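Local structure of COG0778: Nitroreductase (Streptococcus pneumoniae, 2B67) at residues I79-D84 and L133-V138. The protein probably acts as an FMN-dependent oxidoreductase of the nitroreductase family, using a bound flavin mononucleotide to pass electrons from NAD(P)H to its substrates. Numbering follows the deposited sequence.
Sequences IALFTD and LNAGLV
Leu81 and Thr83 pack against Ala135 and Val138 in a van der Waals strand-on-helix contact, without hydrogen bonds between the segments, near the centre of the chain, where strand 77-84 of the sheet packs against the long helix 124-148. The segment axes approach to 9.1 Å at 140°, so the two run roughly antiparallel but are clearly skewed. Only 153 Å² is buried, yet all four touching residues are buried in the assembly. Leu81 contributes the largest share, 53 Å²: its CB already points toward the helix, and with CG anti to the backbone N (chi1 173°) the branch extends to it. There Leu81 CD2 lies 4.0 Å from Ala135 CB and equally far from Val138 CG1, bridging residues three apart on one helical face, and it also rests 3.6 Å from Ala135 O. The second branch, Leu81 CD1, reaches Val138 CG1 at 4.1 Å, so this methyl is met by both ends of the leucine fork. Two residues further along the strand, Thr83 presents its methyl, CG2, to Ala135 CB at 3.8 Å, matching the closest CA pairing, Thr83 with Ala135, at 6.8 Å. With chi1 at 50°, OG1 hydrogen-bonds to Glu177 of strand 174-183, leaving the carbon branch to meet the helix. This is one layer interface of the alpha-beta sandwich of nitroreductases: the alternation of the strand sends Phe82 to the other face of the sheet, against helix 161-168, while Trp48 and Phe50 of the adjoining strand extend the packing around Val138. The helix is shared with the dimer interface, since Ala135 also packs on Leu133 of the second subunit and Leu137 on its Gly136. Leu133 and Leu137, which do not touch the strand segment, contact FMN.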
loop_
_atom_site.group_PDB
_atom_site.type_symbol
_atom_site.label_atom_id
_atom_site.label_comp_id
_atom_site.label_asym_id
_atom_site.label_seq_id
_atom_site.Cartn_x
_atom_site.Cartn_y
_atom_site.Cartn_z
ATOM N N ILE A 79 -12.507 -8.064 6.883
ATOM C CA ILE A 79 -12.190 -8.344 5.499
ATOM C C ILE A 79 -10.826 -8.935 5.574
ATOM O O ILE A 79 -9.892 -8.254 6.015
ATOM C CB ILE A 79 -12.173 -7.058 4.633
ATOM C CG1 ILE A 79 -13.580 -6.471 4.532
ATOM C CG2 ILE A 79 -11.653 -7.385 3.242
ATOM C CD1 ILE A 79 -13.642 -5.003 4.114
ATOM N N ALA A 80 -10.710 -10.209 5.214
ATOM C CA ALA A 80 -9.409 -10.820 5.058
ATOM C C ALA A 80 -8.884 -10.549 3.655
ATOM O O ALA A 80 -9.476 -10.995 2.687
ATOM C CB ALA A 80 -9.488 -12.331 5.329
ATOM N N LEU A 81 -7.778 -9.809 3.546
ATOM C CA LEU A 81 -7.175 -9.498 2.251
ATOM C C LEU A 81 -6.152 -10.572 1.936
ATOM O O LEU A 81 -5.183 -10.757 2.690
ATOM C CB LEU A 81 -6.490 -8.119 2.262
ATOM C CG LEU A 81 -5.660 -7.692 1.044
ATOM C CD1 LEU A 81 -6.512 -7.685 -0.244
ATOM C CD2 LEU A 81 -5.119 -6.296 1.267
ATOM N N PHE A 82 -6.375 -11.276 0.825
ATOM C CA PHE A 82 -5.453 -12.330 0.336
ATOM C C PHE A 82 -4.769 -11.835 -0.946
ATOM O O PHE A 82 -5.304 -10.977 -1.677
ATOM C CB PHE A 82 -6.217 -13.630 -0.030
ATOM C CG PHE A 82 -6.729 -14.414 1.162
ATOM C CD1 PHE A 82 -7.835 -13.967 1.882
ATOM C CD2 PHE A 82 -6.087 -15.582 1.571
ATOM C CE1 PHE A 82 -8.295 -14.681 2.971
ATOM C CE2 PHE A 82 -6.550 -16.311 2.650
ATOM C CZ PHE A 82 -7.661 -15.856 3.358
ATOM N N THR A 83 -3.605 -12.395 -1.244
ATOM C CA THR A 83 -2.977 -12.139 -2.522
ATOM C C THR A 83 -2.738 -13.481 -3.212
ATOM O O THR A 83 -2.589 -14.515 -2.549
ATOM C CB THR A 83 -1.653 -11.402 -2.362
ATOM O OG1 THR A 83 -0.871 -12.098 -1.388
ATOM C CG2 THR A 83 -1.885 -9.970 -1.864
ATOM N N ASP A 84 -2.677 -13.421 -4.540
ATOM C CA ASP A 84 -2.517 -14.571 -5.419
ATOM C C ASP A 84 -1.073 -14.969 -5.550
ATOM O O ASP A 84 -0.303 -14.293 -6.231
ATOM C CB ASP A 84 -3.057 -14.215 -6.820
ATOM C CG ASP A 84 -3.466 -15.446 -7.639
ATOM O OD1 ASP A 84 -2.919 -16.553 -7.396
ATOM O OD2 ASP A 84 -4.319 -15.282 -8.552
ATOM N N LEU A 133 3.625 -5.718 -1.372
ATOM C CA LEU A 133 3.522 -4.347 -1.810
ATOM C C LEU A 133 2.158 -4.049 -2.397
ATOM O O LEU A 133 1.520 -3.060 -2.020
ATOM C CB LEU A 133 4.647 -3.953 -2.783
ATOM C CG LEU A 133 4.592 -2.416 -2.954
ATOM C CD1 LEU A 133 5.951 -1.770 -2.746
ATOM C CD2 LEU A 133 3.980 -2.099 -4.292
ATOM N N ASN A 134 1.716 -4.882 -3.334
ATOM C CA ASN A 134 0.415 -4.682 -3.981
ATOM C C ASN A 134 -0.745 -4.771 -2.964
ATOM O O ASN A 134 -1.750 -4.109 -3.111
ATOM C CB ASN A 134 0.238 -5.676 -5.155
ATOM C CG ASN A 134 1.129 -5.313 -6.366
ATOM O OD1 ASN A 134 0.863 -4.328 -7.054
ATOM N ND2 ASN A 134 2.231 -6.061 -6.571
ATOM N N ALA A 135 -0.604 -5.602 -1.939
ATOM C CA ALA A 135 -1.593 -5.651 -0.847
ATOM C C ALA A 135 -1.639 -4.315 -0.087
ATOM O O ALA A 135 -2.724 -3.857 0.258
ATOM C CB ALA A 135 -1.291 -6.799 0.126
ATOM N N GLY A 136 -0.471 -3.713 0.171
ATOM C CA GLY A 136 -0.383 -2.399 0.802
ATOM C C GLY A 136 -1.090 -1.323 -0.008
ATOM O O GLY A 136 -1.894 -0.533 0.540
ATOM N N LEU A 137 -0.820 -1.280 -1.314
ATOM C CA LEU A 137 -1.511 -0.321 -2.182
ATOM C C LEU A 137 -3.035 -0.384 -2.032
ATOM O O LEU A 137 -3.665 0.634 -1.755
ATOM C CB LEU A 137 -1.128 -0.534 -3.649
ATOM C CG LEU A 137 0.313 -0.206 -4.046
ATOM C CD1 LEU A 137 0.555 -0.755 -5.452
ATOM C CD2 LEU A 137 0.530 1.316 -3.990
ATOM N N VAL A 138 -3.627 -1.580 -2.211
ATOM C CA VAL A 138 -5.067 -1.682 -2.187
ATOM C C VAL A 138 -5.609 -1.545 -0.745
ATOM O O VAL A 138 -6.713 -1.044 -0.569
ATOM C CB VAL A 138 -5.628 -2.972 -2.937
ATOM C CG1 VAL A 138 -5.437 -4.240 -2.108
ATOM C CG2 VAL A 138 -7.120 -2.798 -3.339
#